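Local coordinates for amino acid adenylation domain-containing protein (Bacillus stratosphericus LAMA 585, PDB 6ULY) that probably selects a keto acid and activates it as its acyl adenylate, as the adenylation domain of a nonribosomal depsipeptide synthetase module, at residues A318-A330 / A339-E351. Sequence-based numbering, arbitrary orientation.
With QA7 (5'-O-{(S)-hydroxy[(4-methyl-2-oxopentanoyl)oxy]phosphoryl}adenosine), chain C; SO4 (sulfate ion), chain E; SO4 (sulfate ion), chain L.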
# COMPACT_ATOMS: atom_id res chain seq x y z
N ALA A 318 20.83 18.14 32.57
CA ALA A 318 21.64 17.76 33.73
C ALA A 318 21.59 18.81 34.84
O ALA A 318 21.34 18.43 35.99
CB ALA A 318 23.08 17.51 33.27
N PRO A 319 21.81 20.10 34.58
CA PRO A 319 21.72 21.08 35.68
C PRO A 319 20.38 21.08 36.39
O PRO A 319 20.33 21.49 37.56
CB PRO A 319 21.99 22.43 34.98
CG PRO A 319 21.78 22.17 33.52
CD PRO A 319 22.17 20.74 33.30
N HIS A 320 19.31 20.64 35.75
CA HIS A 320 17.99 20.60 36.38
C HIS A 320 17.74 19.29 37.13
O HIS A 320 16.59 19.02 37.51
CB HIS A 320 16.90 20.83 35.33
CG HIS A 320 17.02 22.14 34.62
ND1 HIS A 320 16.57 23.33 35.16
CD2 HIS A 320 17.55 22.46 33.41
CE1 HIS A 320 16.81 24.32 34.31
NE2 HIS A 320 17.41 23.81 33.25
N GLY A 321 18.77 18.48 37.34
CA GLY A 321 18.64 17.28 38.14
C GLY A 321 18.26 16.02 37.39
O GLY A 321 17.89 15.03 38.03
N LEU A 322 18.33 16.01 36.06
CA LEU A 322 18.04 14.79 35.31
C LEU A 322 19.29 13.91 35.29
O LEU A 322 20.32 14.30 34.74
CB LEU A 322 17.60 15.12 33.89
CG LEU A 322 17.05 13.91 33.12
CD1 LEU A 322 15.63 13.59 33.58
CD2 LEU A 322 17.09 14.15 31.62
N LYS A 323 19.19 12.73 35.90
CA LYS A 323 20.30 11.80 35.87
C LYS A 323 20.58 11.39 34.42
O LYS A 323 19.67 11.31 33.59
CB LYS A 323 20.00 10.57 36.72
CG LYS A 323 20.18 10.80 38.21
CD LYS A 323 19.63 9.65 39.05
CE LYS A 323 18.11 9.75 39.22
NZ LYS A 323 17.71 10.93 40.04
N GLY A 324 21.85 11.13 34.13
CA GLY A 324 22.30 10.87 32.79
C GLY A 324 22.03 9.49 32.25
O GLY A 324 22.49 9.17 31.15
N ASP A 325 21.29 8.65 32.98
CA ASP A 325 21.02 7.27 32.58
C ASP A 325 19.53 6.98 32.52
O ASP A 325 19.13 5.81 32.51
CB ASP A 325 21.71 6.29 33.54
CG ASP A 325 21.11 6.32 34.94
OD1 ASP A 325 20.45 7.32 35.29
OD2 ASP A 325 21.31 5.34 35.69
N VAL A 326 18.69 8.02 32.48
CA VAL A 326 17.25 7.81 32.49
C VAL A 326 16.68 7.47 31.12
O VAL A 326 15.58 6.91 31.04
CB VAL A 326 16.51 9.05 33.04
CG1 VAL A 326 17.05 9.41 34.42
CG2 VAL A 326 16.65 10.22 32.07
N ILE A 327 17.38 7.81 30.04
CA ILE A 327 16.83 7.62 28.70
C ILE A 327 16.98 6.16 28.30
O ILE A 327 18.09 5.63 28.24
CB ILE A 327 17.53 8.55 27.68
CG1 ILE A 327 17.00 9.97 27.83
CG2 ILE A 327 17.31 8.02 26.26
CD1 ILE A 327 17.65 10.98 26.90
N ARG A 328 15.85 5.52 28.01
CA ARG A 328 15.82 4.10 27.63
C ARG A 328 15.27 3.96 26.22
O ARG A 328 14.05 4.00 26.02
CB ARG A 328 14.98 3.31 28.63
CG ARG A 328 15.51 3.41 30.04
CD ARG A 328 14.79 2.48 31.00
NE ARG A 328 15.08 2.82 32.39
CZ ARG A 328 14.47 2.28 33.44
NH1 ARG A 328 13.52 1.37 33.27
NH2 ARG A 328 14.80 2.67 34.66
N PRO A 329 16.13 3.83 25.21
CA PRO A 329 15.62 3.53 23.86
C PRO A 329 14.78 2.26 23.87
O PRO A 329 15.05 1.31 24.62
CB PRO A 329 16.90 3.36 23.03
CG PRO A 329 17.93 4.15 23.76
CD PRO A 329 17.58 4.05 25.22
N ALA A 330 13.74 2.25 23.04
CA ALA A 330 12.85 1.10 22.97
C ALA A 330 12.25 1.02 21.57
O ALA A 330 12.15 2.02 20.86
CB ALA A 330 11.73 1.19 24.01
N ALA A 339 6.16 -1.99 23.13
CA ALA A 339 7.60 -2.23 23.14
C ALA A 339 7.93 -3.68 23.47
O ALA A 339 7.26 -4.32 24.28
CB ALA A 339 8.28 -1.30 24.15
N VAL A 340 8.97 -4.20 22.83
CA VAL A 340 9.48 -5.54 23.10
C VAL A 340 10.98 -5.55 23.36
O VAL A 340 11.52 -6.60 23.70
CB VAL A 340 9.13 -6.51 21.95
CG1 VAL A 340 7.62 -6.68 21.85
CG2 VAL A 340 9.71 -6.02 20.63
N VAL A 341 11.66 -4.42 23.22
CA VAL A 341 13.07 -4.28 23.56
C VAL A 341 13.25 -2.96 24.31
O VAL A 341 12.61 -1.96 23.99
CB VAL A 341 13.98 -4.32 22.32
CG1 VAL A 341 14.03 -5.72 21.73
CG2 VAL A 341 13.52 -3.31 21.28
N PHE A 342 14.13 -2.98 25.31
CA PHE A 342 14.49 -1.79 26.07
C PHE A 342 16.00 -1.77 26.28
O PHE A 342 16.59 -2.79 26.65
CB PHE A 342 13.79 -1.76 27.44
CG PHE A 342 12.31 -1.53 27.36
CD1 PHE A 342 11.79 -0.25 27.34
CD2 PHE A 342 11.43 -2.60 27.34
CE1 PHE A 342 10.43 -0.04 27.28
CE2 PHE A 342 10.07 -2.40 27.29
CZ PHE A 342 9.56 -1.12 27.26
N SER A 343 16.62 -0.62 26.04
CA SER A 343 18.05 -0.43 26.23
C SER A 343 18.30 0.36 27.51
O SER A 343 17.73 1.44 27.70
CB SER A 343 18.67 0.30 25.04
OG SER A 343 20.02 0.66 25.31
N PHE A 344 19.14 -0.19 28.39
CA PHE A 344 19.47 0.44 29.67
C PHE A 344 20.91 0.92 29.72
O PHE A 344 21.52 0.96 30.79
CB PHE A 344 19.22 -0.53 30.83
CG PHE A 344 17.91 -1.26 30.74
CD1 PHE A 344 16.76 -0.72 31.27
CD2 PHE A 344 17.84 -2.50 30.12
CE1 PHE A 344 15.56 -1.39 31.19
CE2 PHE A 344 16.65 -3.18 30.04
CZ PHE A 344 15.50 -2.63 30.57
N ALA A 345 21.47 1.29 28.57
CA ALA A 345 22.90 1.55 28.44
C ALA A 345 23.23 2.98 28.04
O ALA A 345 24.41 3.32 27.96
CB ALA A 345 23.52 0.60 27.42
N ILE A 346 22.23 3.83 27.78
CA ILE A 346 22.50 5.21 27.40
C ILE A 346 22.98 5.98 28.62
O ILE A 346 22.36 5.92 29.69
CB ILE A 346 21.26 5.85 26.78
CG1 ILE A 346 20.91 5.17 25.45
CG2 ILE A 346 21.46 7.36 26.59
CD1 ILE A 346 21.95 5.35 24.35
N GLU A 347 24.09 6.71 28.47
CA GLU A 347 24.71 7.44 29.57
C GLU A 347 25.17 8.80 29.09
O GLU A 347 25.85 8.89 28.06
CB GLU A 347 25.89 6.65 30.14
CG GLU A 347 25.51 5.35 30.82
CD GLU A 347 26.70 4.47 31.10
OE1 GLU A 347 27.79 4.76 30.56
OE2 GLU A 347 26.55 3.48 31.85
N ARG A 348 24.81 9.85 29.83
CA ARG A 348 25.24 11.19 29.46
C ARG A 348 26.76 11.28 29.36
O ARG A 348 27.30 11.84 28.40
CB ARG A 348 24.72 12.21 30.49
CG ARG A 348 24.98 13.67 30.10
CD ARG A 348 25.32 14.55 31.30
NE ARG A 348 24.33 14.43 32.37
CZ ARG A 348 24.58 13.94 33.59
NH1 ARG A 348 25.79 13.52 33.93
NH2 ARG A 348 23.59 13.89 34.47
N GLY A 349 27.46 10.72 30.34
CA GLY A 349 28.90 10.79 30.38
C GLY A 349 29.64 9.87 29.44
O GLY A 349 30.87 9.92 29.40
N ASP A 350 28.93 9.04 28.67
CA ASP A 350 29.57 8.10 27.73
C ASP A 350 28.74 8.09 26.45
O ASP A 350 27.76 7.34 26.33
CB ASP A 350 29.68 6.71 28.34
CG ASP A 350 30.67 5.83 27.60
OD1 ASP A 350 31.45 5.11 28.26
OD2 ASP A 350 30.67 5.87 26.35
N GLU A 351 29.13 8.93 25.49
CA GLU A 351 28.41 9.00 24.22
C GLU A 351 28.44 7.68 23.46
O GLU A 351 27.58 7.45 22.61
CB GLU A 351 28.99 10.11 23.34
CG GLU A 351 29.09 11.46 24.03
CD GLU A 351 29.47 12.57 23.08
OE1 GLU A 351 29.51 12.33 21.86
OE2 GLU A 351 29.75 13.70 23.56
C01 QA7 C . 8.25 1.68 21.92
C02 QA7 C . 6.92 2.09 21.39
C03 QA7 C . 5.83 1.53 22.25
C04 QA7 C . 6.94 1.73 19.94
C05 QA7 C . 5.70 1.15 19.35
C06 QA7 C . 5.15 1.75 18.10
C10 QA7 C . 5.73 0.68 14.85
C11 QA7 C . 6.75 1.00 13.99
C12 QA7 C . 7.83 -0.17 13.99
C13 QA7 C . 8.88 0.40 13.71
C14 QA7 C . 8.76 1.95 14.25
C16 QA7 C . 9.14 1.92 16.60
C18 QA7 C . 11.21 2.38 16.73
C19 QA7 C . 12.53 2.67 17.06
C21 QA7 C . 13.04 2.88 14.89
C23 QA7 C . 10.88 2.36 15.44
N15 QA7 C . 9.57 2.08 15.39
N17 QA7 C . 10.12 2.09 17.43
N20 QA7 C . 13.39 2.90 16.13
N22 QA7 C . 11.83 2.62 14.53
N24 QA7 C . 12.91 2.69 18.40
O07 QA7 C . 4.10 1.21 17.43
O09 QA7 C . 4.74 1.63 14.86
O25 QA7 C . 7.55 2.15 14.52
O26 QA7 C . 9.16 0.57 12.31
O27 QA7 C . 7.55 -1.34 13.10
O28 QA7 C . 2.76 2.64 16.06
O29 QA7 C . 2.78 0.46 15.56
O30 QA7 C . 5.63 2.69 17.70
O31 QA7 C . 5.21 0.25 19.82
P08 QA7 C . 3.61 1.52 15.96
S SO4 E . 24.69 11.84 37.25
O1 SO4 E . 25.41 10.67 37.65
O2 SO4 E . 24.47 11.80 35.83
O3 SO4 E . 23.43 11.89 37.93
O4 SO4 E . 25.46 13.01 37.57
S SO4 L . 29.64 13.87 32.79
O1 SO4 L . 30.56 12.83 33.09
O2 SO4 L . 29.55 14.02 31.39
O3 SO4 L . 28.36 13.55 33.34
O4 SO4 L . 30.10 15.08 33.34
O HOH W 1 21.63 14.41 32.50
O HOH W 2 19.42 3.52 28.81
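Ser343 N donates to Pro329 O (2.9 Å) next to the antiparallel non-hydrogen-bonded pair of Ala330 and Phe342. Past the Ser343-Pro329 bond, away from the Ala330-Phe342 pair, a water donates to Ile327 O and Ser343 O and accepts from Ile346 N, bridging backbones that no longer bond directly. They meet again where Arg348 N binds Gly324 O (2.8 Å); Glu347 CA adds a CA-H...O contact to the same oxygen.

Arg348 carries the polar end of the contact. Its CG stands anti to the backbone N (chi1 -173°), and bends farther out bring one guanidinium face over Gly324 CA, 3.6 Å above the plane, while Ala318 CB reaches Arg348 NE at 3.4 Å. At the guanidinium edge, NH2 makes a weak bond to Leu322 O, and a second water links that oxygen to NE. Two sulfates, probably from the crystallisation liquor, also bind here: NH1 donates to O3 of one, and O2 of the other takes weak bonds from NH1 and NH2 and a further bond from Gly324 N.

Apolar side chains pack in the middle, Ile346 CG1 against Pro329 CD (3.5 Å), and at the strand end Phe342 CD1 lies beside Ala330 CB (3.6 Å). Phe344 meets the aliphatic part of Arg328, CD1 to CD at 3.8 Å, the ring and guanidinium planes 61° apart; the guanidinium itself bonds Asn207.

Ala330 O accepts a hydrogen bond from the adenine amino nitrogen N24 of the bound keto acyl adenylate, and Ala339 CB touches its acyl end, so this hairpin of strands 327-333 and 338-342 lines the active-site pocket. In the sheet strand 297-301 runs parallel beside strand 327-333, and strand 385-386 adjoins 338-342; helix 307-317 packs on Ile327 and Ile346, and helix 193-207 on Phe342 and Phe344.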